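Local coordinates for gamma-glutamyltranspeptidase (Ggt) (Helicobacter pylori 26695, PDB 5BPK), which probably transfers or hydrolytically removes the gamma-glutamyl group of glutathione and related compounds, as an enzyme of the N-terminal nucleophile hydrolase clan, at residues A[87-101]-A[274-286]. Numbering follows the deposited sequence.
With EDO (1,2-ethanediol), chain P; EDO (1,2-ethanediol), chain L.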
loop_
_atom_site.group_PDB
_atom_site.type_symbol
_atom_site.label_atom_id
_atom_site.label_comp_id
_atom_site.label_asym_id
_atom_site.label_seq_id
_atom_site.Cartn_x
_atom_site.Cartn_y
_atom_site.Cartn_z
ATOM N N PHE A 87 -6.364 -0.245 2.649
ATOM C CA PHE A 87 -6.576 0.443 3.911
ATOM C C PHE A 87 -6.722 1.939 3.691
ATOM O O PHE A 87 -6.058 2.520 2.815
ATOM C CB PHE A 87 -5.383 0.220 4.843
ATOM C CG PHE A 87 -5.061 -1.226 5.090
ATOM C CD1 PHE A 87 -5.872 -2.000 5.908
ATOM C CD2 PHE A 87 -3.945 -1.802 4.518
ATOM C CE1 PHE A 87 -5.573 -3.348 6.134
ATOM C CE2 PHE A 87 -3.624 -3.149 4.748
ATOM C CZ PHE A 87 -4.449 -3.920 5.561
ATOM N N ALA A 88 -7.522 2.578 4.533
ATOM C CA ALA A 88 -7.606 4.040 4.550
ATOM C C ALA A 88 -7.428 4.504 5.977
ATOM O O ALA A 88 -8.150 4.061 6.867
ATOM C CB ALA A 88 -8.944 4.526 4.030
ATOM N N VAL A 89 -6.449 5.371 6.194
ATOM C CA VAL A 89 -6.254 6.032 7.467
ATOM C C VAL A 89 -6.820 7.453 7.308
ATOM O O VAL A 89 -6.493 8.180 6.349
ATOM C CB VAL A 89 -4.772 5.983 7.890
ATOM C CG1 VAL A 89 -4.481 6.939 9.031
ATOM C CG2 VAL A 89 -4.403 4.566 8.289
ATOM N N ILE A 90 -7.699 7.832 8.232
ATOM C CA ILE A 90 -8.487 9.048 8.070
ATOM C C ILE A 90 -8.396 9.888 9.331
ATOM O O ILE A 90 -8.581 9.367 10.424
ATOM C CB ILE A 90 -9.962 8.723 7.796
ATOM C CG1 ILE A 90 -10.100 7.895 6.505
ATOM C CG2 ILE A 90 -10.774 10.026 7.717
ATOM C CD1 ILE A 90 -11.476 7.271 6.288
ATOM N N HIS A 91 -8.088 11.173 9.167
ATOM C CA HIS A 91 -8.162 12.144 10.256
ATOM C C HIS A 91 -9.318 13.076 9.928
ATOM O O HIS A 91 -9.358 13.652 8.846
ATOM C CB HIS A 91 -6.853 12.927 10.401
ATOM C CG HIS A 91 -6.956 14.091 11.336
ATOM N ND1 HIS A 91 -6.743 13.982 12.693
ATOM C CD2 HIS A 91 -7.289 15.383 11.110
ATOM C CE1 HIS A 91 -6.927 15.162 13.260
ATOM N NE2 HIS A 91 -7.257 16.030 12.323
ATOM N N LEU A 92 -10.268 13.181 10.854
ATOM C CA LEU A 92 -11.466 13.981 10.660
ATOM C C LEU A 92 -11.278 15.351 11.281
ATOM O O LEU A 92 -10.478 15.534 12.214
ATOM C CB LEU A 92 -12.673 13.299 11.292
ATOM C CG LEU A 92 -13.074 11.943 10.703
ATOM C CD1 LEU A 92 -14.196 11.343 11.527
ATOM C CD2 LEU A 92 -13.472 12.105 9.252
ATOM N N ALA A 93 -12.037 16.306 10.764
ATOM C CA ALA A 93 -11.980 17.681 11.234
ATOM C C ALA A 93 -12.264 17.792 12.731
ATOM O O ALA A 93 -11.749 18.690 13.379
ATOM C CB ALA A 93 -12.944 18.537 10.434
ATOM N N ASN A 94 -13.071 16.879 13.272
ATOM C CA ASN A 94 -13.369 16.850 14.717
ATOM C C ASN A 94 -12.237 16.265 15.584
ATOM O O ASN A 94 -12.408 16.101 16.795
ATOM C CB ASN A 94 -14.693 16.115 14.990
ATOM C CG ASN A 94 -14.624 14.617 14.701
ATOM O OD1 ASN A 94 -13.565 14.081 14.409
ATOM N ND2 ASN A 94 -15.765 13.933 14.804
ATOM N N GLY A 95 -11.091 15.940 14.974
ATOM C CA GLY A 95 -9.944 15.426 15.720
ATOM C C GLY A 95 -9.880 13.910 15.844
ATOM O O GLY A 95 -8.893 13.371 16.361
ATOM N N GLU A 96 -10.920 13.217 15.392
ATOM C CA GLU A 96 -10.948 11.758 15.436
ATOM C C GLU A 96 -9.988 11.182 14.400
ATOM O O GLU A 96 -9.857 11.710 13.285
ATOM C CB GLU A 96 -12.354 11.221 15.162
ATOM C CG GLU A 96 -12.724 10.036 16.012
ATOM C CD GLU A 96 -13.231 10.462 17.371
ATOM O OE1 GLU A 96 -12.476 10.342 18.359
ATOM O OE2 GLU A 96 -14.382 10.946 17.435
ATOM N N ASN A 97 -9.321 10.102 14.774
ATOM C CA ASN A 97 -8.491 9.351 13.833
ATOM C C ASN A 97 -9.000 7.922 13.749
ATOM O O ASN A 97 -9.190 7.264 14.773
ATOM C CB ASN A 97 -7.030 9.365 14.271
ATOM C CG ASN A 97 -6.479 10.764 14.396
ATOM O OD1 ASN A 97 -6.322 11.481 13.402
ATOM N ND2 ASN A 97 -6.194 11.172 15.621
ATOM N N VAL A 98 -9.255 7.451 12.531
ATOM C CA VAL A 98 -9.815 6.122 12.340
ATOM C C VAL A 98 -9.084 5.421 11.217
ATOM O O VAL A 98 -8.451 6.072 10.383
ATOM C CB VAL A 98 -11.330 6.188 12.034
ATOM C CG1 VAL A 98 -12.068 6.945 13.151
ATOM C CG2 VAL A 98 -11.575 6.836 10.690
ATOM N N ALA A 99 -9.129 4.094 11.231
ATOM C CA ALA A 99 -8.496 3.277 10.198
ATOM C C ALA A 99 -9.557 2.364 9.620
ATOM O O ALA A 99 -10.287 1.710 10.368
ATOM C CB ALA A 99 -7.365 2.465 10.776
ATOM N N LEU A 100 -9.678 2.353 8.302
ATOM C CA LEU A 100 -10.598 1.467 7.621
ATOM C C LEU A 100 -9.828 0.295 7.005
ATOM O O LEU A 100 -8.937 0.488 6.191
ATOM C CB LEU A 100 -11.360 2.220 6.537
ATOM C CG LEU A 100 -12.361 1.406 5.720
ATOM C CD1 LEU A 100 -13.436 0.788 6.580
ATOM C CD2 LEU A 100 -12.946 2.280 4.612
ATOM N N ASP A 101 -10.200 -0.906 7.423
ATOM C CA ASP A 101 -9.664 -2.164 6.919
ATOM C C ASP A 101 -10.632 -2.662 5.844
ATOM O O ASP A 101 -11.727 -3.145 6.164
ATOM C CB ASP A 101 -9.552 -3.148 8.115
ATOM C CG ASP A 101 -9.262 -4.593 7.719
ATOM O OD1 ASP A 101 -9.186 -4.938 6.523
ATOM O OD2 ASP A 101 -9.144 -5.404 8.671
ATOM N N TYR A 274 5.544 15.240 17.214
ATOM C CA TYR A 274 4.510 14.964 16.215
ATOM C C TYR A 274 3.815 13.636 16.507
ATOM O O TYR A 274 4.448 12.695 17.001
ATOM C CB TYR A 274 5.118 14.892 14.807
ATOM C CG TYR A 274 5.755 16.183 14.335
ATOM C CD1 TYR A 274 7.078 16.486 14.653
ATOM C CD2 TYR A 274 5.041 17.092 13.556
ATOM C CE1 TYR A 274 7.677 17.676 14.213
ATOM C CE2 TYR A 274 5.628 18.285 13.112
ATOM C CZ TYR A 274 6.945 18.564 13.447
ATOM O OH TYR A 274 7.530 19.728 13.013
ATOM N N LYS A 275 2.526 13.557 16.175
ATOM C CA LYS A 275 1.758 12.328 16.375
ATOM C C LYS A 275 1.721 11.570 15.060
ATOM O O LYS A 275 1.434 12.149 14.007
ATOM C CB LYS A 275 0.337 12.647 16.847
ATOM C CG LYS A 275 -0.464 11.439 17.291
ATOM C CD LYS A 275 -1.907 11.799 17.621
ATOM C CE LYS A 275 -2.026 12.486 18.965
ATOM N NZ LYS A 275 -3.461 12.684 19.363
ATOM N N ILE A 276 2.049 10.283 15.127
ATOM C CA ILE A 276 2.058 9.396 13.966
ATOM C C ILE A 276 0.796 8.537 14.026
ATOM O O ILE A 276 0.579 7.833 15.017
ATOM C CB ILE A 276 3.301 8.464 13.967
ATOM C CG1 ILE A 276 4.614 9.243 14.182
ATOM C CG2 ILE A 276 3.346 7.645 12.668
ATOM C CD1 ILE A 276 4.897 10.304 13.116
ATOM N N ILE A 277 -0.032 8.621 12.979
ATOM C CA ILE A 277 -1.275 7.841 12.854
ATOM C C ILE A 277 -1.110 6.919 11.656
ATOM O O ILE A 277 -0.988 7.394 10.531
ATOM C CB ILE A 277 -2.514 8.750 12.612
ATOM C CG1 ILE A 277 -2.576 9.865 13.667
ATOM C CG2 ILE A 277 -3.821 7.923 12.576
ATOM C CD1 ILE A 277 -2.870 9.386 15.063
ATOM N N SER A 278 -1.130 5.611 11.877
ATOM C CA SER A 278 -0.892 4.669 10.783
ATOM C C SER A 278 -1.707 3.388 10.920
ATOM O O SER A 278 -2.516 3.247 11.858
ATOM C CB SER A 278 0.614 4.389 10.649
ATOM O OG SER A 278 0.917 3.744 9.418
ATOM N N MET A 279 -1.524 2.470 9.970
ATOM C CA MET A 279 -2.406 1.309 9.890
ATOM C C MET A 279 -2.018 0.185 10.827
ATOM O O MET A 279 -0.865 -0.258 10.864
ATOM C CB MET A 279 -2.498 0.761 8.478
ATOM C CG MET A 279 -3.561 -0.304 8.333
ATOM S SD MET A 279 -5.226 0.342 8.630
ATOM C CE MET A 279 -6.028 -1.130 9.291
ATOM N N SER A 280 -3.030 -0.269 11.553
ATOM C CA SER A 280 -2.942 -1.334 12.538
ATOM C C SER A 280 -3.148 -2.699 11.866
ATOM O O SER A 280 -3.422 -2.764 10.667
ATOM C CB SER A 280 -4.037 -1.088 13.566
ATOM O OG SER A 280 -5.270 -0.772 12.926
ATOM N N PRO A 281 -3.044 -3.799 12.642
ATOM C CA PRO A 281 -3.330 -5.098 12.049
ATOM C C PRO A 281 -4.698 -5.109 11.369
ATOM O O PRO A 281 -5.658 -4.575 11.918
ATOM C CB PRO A 281 -3.272 -6.040 13.252
ATOM C CG PRO A 281 -2.172 -5.439 14.077
ATOM C CD PRO A 281 -2.435 -3.947 13.977
ATOM N N PRO A 282 -4.806 -5.735 10.190
ATOM C CA PRO A 282 -3.923 -6.720 9.575
ATOM C C PRO A 282 -2.754 -6.193 8.741
ATOM O O PRO A 282 -2.118 -6.979 8.046
ATOM C CB PRO A 282 -4.885 -7.524 8.702
ATOM C CG PRO A 282 -5.853 -6.514 8.258
ATOM C CD PRO A 282 -6.061 -5.612 9.436
ATOM N N SER A 283 -2.454 -4.902 8.823
ATOM C CA SER A 283 -1.144 -4.441 8.376
ATOM C C SER A 283 -0.128 -4.487 9.520
ATOM O O SER A 283 -0.479 -4.284 10.681
ATOM C CB SER A 283 -1.194 -3.041 7.802
ATOM O OG SER A 283 0.027 -2.778 7.157
ATOM N N SER A 284 1.123 -4.759 9.162
ATOM C CA SER A 284 2.270 -4.620 10.049
ATOM C C SER A 284 2.885 -3.227 9.901
ATOM O O SER A 284 3.739 -2.832 10.698
ATOM C CB SER A 284 3.334 -5.655 9.668
ATOM O OG SER A 284 3.887 -5.369 8.387
ATOM N N GLY A 285 2.448 -2.481 8.888
ATOM C CA GLY A 285 3.152 -1.267 8.485
ATOM C C GLY A 285 3.236 -0.183 9.544
ATOM O O GLY A 285 4.317 0.310 9.858
ATOM N N GLY A 286 2.090 0.176 10.102
ATOM C CA GLY A 286 2.041 1.223 11.120
ATOM C C GLY A 286 2.848 0.867 12.360
ATOM O O GLY A 286 3.552 1.715 12.935
HETATM C C1 EDO P . -6.712 18.799 10.977
HETATM O O1 EDO P . -6.032 19.945 10.420
HETATM C C2 EDO P . -8.030 19.187 11.635
HETATM O O2 EDO P . -8.178 18.594 12.941
HETATM C C1 EDO L . -18.436 16.351 14.635
HETATM O O1 EDO L . -18.820 15.104 14.054
HETATM C C2 EDO L . -19.680 17.140 15.021
HETATM O O2 EDO L . -20.560 17.276 13.901
#
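Over one face of the Phe87 ring lies CG of Met279, a CH-pi contact 4.0 Å from the ring centroid; CG of Pro282 comes in at the ring's edge, near its plane, and CB of Ser283 approaches obliquely. Met279 runs at about a right angle to the Phe87 side chain. A bend at chi2 (64°) turns its sulfur back beside the ring, an oblique Met-aromatic contact; Met279 CE reaches CD1 of Phe87 at 3.5 Å, and Met279 SD also rests 3.7 Å from CB of Ala99. Farther along, CG1 of Val89 meets CG2 of Ile277 at 3.7 Å. The amide of Asn97 crosses the end of Ile277, Asn97 ND2 lying 3.8 Å from Ile277 CD1. Asn97 OD1 accepts a 2.6 Å bond from His91 ND1, lying in the imidazole plane though the donor is tilted from the amide plane; this ties the hairpin strands together and fixes the amide's rotation. His91 NE2 hydrogen-bonds a 1,2-ethanediol. At the other end Asp101 OD2 sits 3.2 Å from CD of Pro282, which follows a cis peptide bond; the Asp101 carboxylate makes salt bridges through OD2 to Arg264 and through OD1 to Arg69 of the neighbouring chain. Both 87-91 and 275-278 join an antiparallel ladder with that chain. No hydrogen bond links 87-101 to 274-286: largely apolar and sulfur-aromatic packing joins the hairpin to Ile277 and the loop after strand 274-278, with Phe87 about 6 Å from the bound dihydrooxazole inhibitor.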